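Local structure of uncharacterized conserved protein (Staphylococcus epidermidis, 3FRM) at residues N127-N130 against D131-H134; K232-Y235 against L236-G239. The protein is of unknown function but carries a GNAT-family acetyltransferase domain and so probably transfers an acetyl group from acetyl-CoA to a substrate not yet identified. All coordinates share one frame; numbering follows the deposited sequence.

Contact 1: N127-N130 against D131-H134; sequences NNIN and DYLH
The carbonyl oxygen of N128 meets two amides of the turn that follows it. D131 N donates to N128 O at 2.8 Å, while Y132 N makes only a weak second bond to the same oxygen. From the next residue on, the bonds are regular i to i+4: L133 N bonds to I129 O at 3.1 Å, and H134 N reaches N130 O at 2.9 Å.

The side chains of N128, D131 and Y132 find their polar partners elsewhere. N128 occupies the N-cap position, but its amide turns back from the helix, with OD1 taking S125 N and ND2 giving to Q122 OE1 and L123 O. Its chi1 of 60° places CG between the backbone N and the carbonyl carbon, and an asparagine suits the place because its two ends can accept and donate at once. D131 lays CB 3.3 Å from N128 O and sends OD1 to the hydroxyl of Y170. The Y132 hydroxyl is bonded to D180.

Packing follows the buried side of the turn. With chi1 at -176°, I129 swings CG1 away from its own N, and CD1 comes obliquely to the Y132 ring, 4.0 Å from CD2. The same methyl lies 4.4 Å from L133 CG. These bulky apolar groups suit a surface pressed against helix 145-158, where I129 and L133 both touch Y156, while Y132 also rests on V168 and I178 of the sheet. A first turn closed by an i to i+3 bond that gives way to i to i+4 bonds is common at a helix N-terminus, here that of helix 129-136.

Contact 2: K232-Y235 against L236-G239; sequences KDMY and LRQG. With SO4 (sulfate ion), chain H.
M234 and Q238, one helical turn apart, run side by side and point the same way. The Q238 amide lies along the M234 chain, with OE1 3.4 Å from M234 CG and 3.5 Å from SE. A chi1 of -174° sets M234 CG anti to the backbone N, which carries the chain alongside the glutamine. The long, flexible chain of a methionine, modelled here as selenomethionine, can follow the glutamine and still touch F193. Q238 NE2 also approaches the edge of the Y235 ring, near its plane, with the ring and amide planes 39° apart; Y235 itself makes an edge-to-face stack with Y240. L236 has its CG 3.5 Å from K232 O and packs on Y103 of its own chain and on Y103 of the second subunit, a burial that suits an apolar residue.

Backbone bonds hold the helix to its end. L236 N donates to K232 O, R237 N to D233 O, and Q238 N to M234 O at 2.8 Å. The helix closes in a Schellman motif: G239 has positive phi, 109°, where a CB would jam against the preceding carbonyl oxygen, and its N bonds to L236 O at 2.7 Å.

The charged contacts centre on R237. It bends at chi3, bringing its guanidinium edge-on to a sulfate, probably from the crystallisation liquor, and R237 NH2 to 3.7 Å from M234 CB. Its two N-H groups can share one oxygen: R237 NH1 donates to sulfate O2 at 3.3 Å, NH2 weakly. NE is buried without a partner. K81 of the second subunit also lies near NH1. The anion is also bonded by G203 N and S206 N. At the start of the segment, the long chain of K232 reaches E101 in a salt bridge and bonds to D226 O.

Contact 1 and contact 2 are separate local turns in series along the chain, their centres 26 Å apart and their nearest atoms about 12 Å apart, without touching. Residues 127-134 begin helix 129-136, which follows an edge strand, 120-123, whereas 232-239 end helix 232-237 and lead into strand 241-251 in the interior of the sheet. Each has an ion nearby: the side chain of I129 is about 9 Å from the sodium ion bound by Y159, N160, D162 and I164, and R237 of contact 2 binds the sulfate directly. Helix 204-216 begins beside that sulfate, consistent with the anion-binding segment that holds the acetyl-CoA pyrophosphate in GNAT enzymes. Only contact 2 meets the second subunit.

Contact 1: N127-N130 against D131-H134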
loop_
_atom_site.group_PDB
_atom_site.type_symbol
_atom_site.label_atom_id
_atom_site.label_comp_id
_atom_site.label_asym_id
_atom_site.label_seq_id
_atom_site.Cartn_x
_atom_site.Cartn_y
_atom_site.Cartn_z
ATOM N N ASN A 127 -22.033 -26.238 -4.896
ATOM C CA ASN A 127 -21.230 -27.387 -4.521
ATOM C C ASN A 127 -20.005 -27.023 -3.745
ATOM O O ASN A 127 -19.540 -27.764 -2.894
ATOM C CB ASN A 127 -20.813 -28.159 -5.766
ATOM C CG ASN A 127 -21.949 -28.994 -6.343
ATOM O OD1 ASN A 127 -23.098 -28.961 -5.855
ATOM N ND2 ASN A 127 -21.634 -29.756 -7.382
ATOM N N ASN A 128 -19.462 -25.870 -4.052
ATOM C CA ASN A 128 -18.260 -25.454 -3.383
ATOM C C ASN A 128 -18.388 -24.106 -2.725
ATOM O O ASN A 128 -17.427 -23.656 -2.144
ATOM C CB ASN A 128 -17.043 -25.506 -4.330
ATOM C CG ASN A 128 -17.204 -24.608 -5.532
ATOM O OD1 ASN A 128 -18.082 -23.741 -5.593
ATOM N ND2 ASN A 128 -16.373 -24.816 -6.497
ATOM N N ILE A 129 -19.575 -23.493 -2.751
ATOM C CA ILE A 129 -19.770 -22.128 -2.188
ATOM C C ILE A 129 -19.235 -21.913 -0.776
ATOM O O ILE A 129 -18.816 -20.772 -0.426
ATOM C CB ILE A 129 -21.265 -21.657 -2.225
ATOM C CG1 ILE A 129 -21.418 -20.217 -1.724
ATOM C CG2 ILE A 129 -22.143 -22.517 -1.346
ATOM C CD1 ILE A 129 -20.398 -19.181 -2.356
ATOM N N ASN A 130 -19.322 -22.955 0.051
ATOM C CA ASN A 130 -18.850 -22.906 1.435
ATOM C C ASN A 130 -17.313 -22.839 1.520
ATOM O O ASN A 130 -16.773 -22.254 2.475
ATOM C CB ASN A 130 -19.370 -24.072 2.282
ATOM C CG ASN A 130 -20.796 -23.840 2.829
ATOM O OD1 ASN A 130 -21.673 -24.652 2.577
ATOM N ND2 ASN A 130 -21.031 -22.735 3.564
ATOM N N ASP A 131 -16.610 -23.434 0.549
ATOM C CA ASP A 131 -15.181 -23.301 0.488
ATOM C C ASP A 131 -14.813 -21.872 0.155
ATOM O O ASP A 131 -13.796 -21.378 0.608
ATOM C CB ASP A 131 -14.569 -24.212 -0.602
ATOM C CG ASP A 131 -14.625 -25.683 -0.238
ATOM O OD1 ASP A 131 -14.643 -26.490 -1.194
ATOM O OD2 ASP A 131 -14.654 -26.037 0.972
ATOM N N TYR A 132 -15.604 -21.218 -0.683
ATOM C CA TYR A 132 -15.332 -19.845 -1.025
ATOM C C TYR A 132 -15.454 -19.012 0.275
ATOM O O TYR A 132 -14.547 -18.274 0.660
ATOM C CB TYR A 132 -16.293 -19.387 -2.135
ATOM C CG TYR A 132 -16.311 -17.907 -2.369
ATOM C CD1 TYR A 132 -15.580 -17.354 -3.401
ATOM C CD2 TYR A 132 -17.099 -17.043 -1.564
ATOM C CE1 TYR A 132 -15.581 -15.994 -3.649
ATOM C CE2 TYR A 132 -17.116 -15.605 -1.800
ATOM C CZ TYR A 132 -16.321 -15.113 -2.862
ATOM O OH TYR A 132 -16.241 -13.756 -3.172
ATOM N N LEU A 133 -16.552 -19.193 0.983
ATOM C CA LEU A 133 -16.794 -18.393 2.197
ATOM C C LEU A 133 -15.790 -18.687 3.285
ATOM O O LEU A 133 -15.391 -17.803 4.046
ATOM C CB LEU A 133 -18.185 -18.625 2.708
ATOM C CG LEU A 133 -19.227 -18.109 1.736
ATOM C CD1 LEU A 133 -20.582 -18.589 2.288
ATOM C CD2 LEU A 133 -19.128 -16.568 1.615
ATOM N N HIS A 134 -15.336 -19.923 3.300
ATOM C CA HIS A 134 -14.295 -20.309 4.201
ATOM C C HIS A 134 -13.032 -19.470 4.050
ATOM O O HIS A 134 -12.428 -19.071 5.044
ATOM C CB HIS A 134 -13.962 -21.779 4.003
ATOM C CG HIS A 134 -12.852 -22.240 4.878
ATOM N ND1 HIS A 134 -11.559 -22.392 4.417
ATOM C CD2 HIS A 134 -12.823 -22.515 6.202
ATOM C CE1 HIS A 134 -10.784 -22.770 5.417
ATOM N NE2 HIS A 134 -11.528 -22.855 6.511
#

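Contact 2: K232-Y235 against L236-G239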
loop_
_atom_site.group_PDB
_atom_site.type_symbol
_atom_site.label_atom_id
_atom_site.label_comp_id
_atom_site.label_asym_id
_atom_site.label_seq_id
_atom_site.Cartn_x
_atom_site.Cartn_y
_atom_site.Cartn_z
ATOM N N LYS A 232 -2.021 -5.294 -3.006
ATOM C CA LYS A 232 -1.499 -4.282 -3.934
ATOM C C LYS A 232 -0.070 -4.495 -4.400
ATOM O O LYS A 232 0.282 -4.250 -5.563
ATOM C CB LYS A 232 -1.605 -2.920 -3.293
ATOM C CG LYS A 232 -2.683 -2.075 -3.941
ATOM C CD LYS A 232 -3.279 -1.036 -2.950
ATOM C CE LYS A 232 -2.566 0.287 -3.013
ATOM N NZ LYS A 232 -3.417 1.269 -2.329
ATOM N N ASP A 233 0.734 -4.955 -3.463
ATOM C CA ASP A 233 2.143 -5.271 -3.637
ATOM C C ASP A 233 2.248 -6.323 -4.699
ATOM O O ASP A 233 3.111 -6.284 -5.574
ATOM C CB ASP A 233 2.654 -5.848 -2.311
ATOM C CG ASP A 233 1.938 -5.231 -1.089
ATOM O OD1 ASP A 233 2.623 -4.587 -0.242
ATOM O OD2 ASP A 233 0.674 -5.336 -0.977
HETATM N N MSE A 234 1.333 -7.276 -4.591
HETATM C CA MSE A 234 1.212 -8.344 -5.542
HETATM C C MSE A 234 0.797 -7.799 -6.912
HETATM O O MSE A 234 1.417 -8.117 -7.931
HETATM C CB MSE A 234 0.225 -9.421 -5.040
HETATM C CG MSE A 234 0.224 -10.606 -5.987
HETATM SE SE MSE A 234 -1.322 -11.769 -5.820
HETATM C CE MSE A 234 -1.285 -12.204 -3.870
ATOM N N TYR A 235 -0.209 -6.929 -6.919
ATOM C CA TYR A 235 -0.592 -6.319 -8.176
ATOM C C TYR A 235 0.569 -5.696 -8.926
ATOM O O TYR A 235 0.723 -5.933 -10.122
ATOM C CB TYR A 235 -1.694 -5.314 -7.990
ATOM C CG TYR A 235 -2.930 -5.902 -7.345
ATOM C CD1 TYR A 235 -3.321 -7.254 -7.581
ATOM C CD2 TYR A 235 -3.740 -5.107 -6.507
ATOM C CE1 TYR A 235 -4.508 -7.791 -6.972
ATOM C CE2 TYR A 235 -4.861 -5.630 -5.922
ATOM C CZ TYR A 235 -5.252 -6.966 -6.164
ATOM O OH TYR A 235 -6.390 -7.420 -5.558
ATOM N N LEU A 236 1.382 -4.910 -8.231
ATOM C CA LEU A 236 2.496 -4.195 -8.881
ATOM C C LEU A 236 3.525 -5.178 -9.452
ATOM O O LEU A 236 3.843 -5.131 -10.640
ATOM C CB LEU A 236 3.178 -3.252 -7.893
ATOM C CG LEU A 236 2.382 -2.062 -7.347
ATOM C CD1 LEU A 236 3.258 -0.858 -7.474
ATOM C CD2 LEU A 236 1.159 -1.808 -8.154
ATOM N N ARG A 237 4.016 -6.070 -8.601
ATOM C CA ARG A 237 4.954 -7.115 -8.998
ATOM C C ARG A 237 4.399 -7.913 -10.160
ATOM O O ARG A 237 5.149 -8.403 -10.998
ATOM C CB ARG A 237 5.216 -8.071 -7.829
ATOM C CG ARG A 237 5.884 -9.325 -8.275
ATOM C CD ARG A 237 6.301 -10.162 -7.076
ATOM N NE ARG A 237 5.353 -10.070 -5.975
ATOM C CZ ARG A 237 4.495 -11.035 -5.667
ATOM N NH1 ARG A 237 4.484 -12.163 -6.396
ATOM N NH2 ARG A 237 3.655 -10.876 -4.638
ATOM N N GLN A 238 3.074 -8.044 -10.178
ATOM C CA GLN A 238 2.379 -8.719 -11.250
ATOM C C GLN A 238 2.310 -7.927 -12.574
ATOM O O GLN A 238 1.958 -8.490 -13.575
ATOM C CB GLN A 238 0.988 -9.153 -10.779
ATOM C CG GLN A 238 0.893 -10.603 -10.588
ATOM C CD GLN A 238 -0.125 -11.044 -9.551
ATOM O OE1 GLN A 238 -0.029 -12.162 -9.045
ATOM N NE2 GLN A 238 -1.082 -10.194 -9.219
ATOM N N GLY A 239 2.604 -6.632 -12.574
ATOM C CA GLY A 239 2.608 -5.861 -13.806
ATOM C C GLY A 239 1.466 -4.854 -13.989
ATOM O O GLY A 239 1.413 -4.172 -15.030
HETATM S S SO4 H . 1.950 -15.090 -5.799
HETATM O O1 SO4 H . 2.122 -14.796 -7.221
HETATM O O2 SO4 H . 1.959 -13.791 -5.145
HETATM O O3 SO4 H . 0.691 -15.805 -5.650
HETATM O O4 SO4 H . 3.079 -15.862 -5.278
#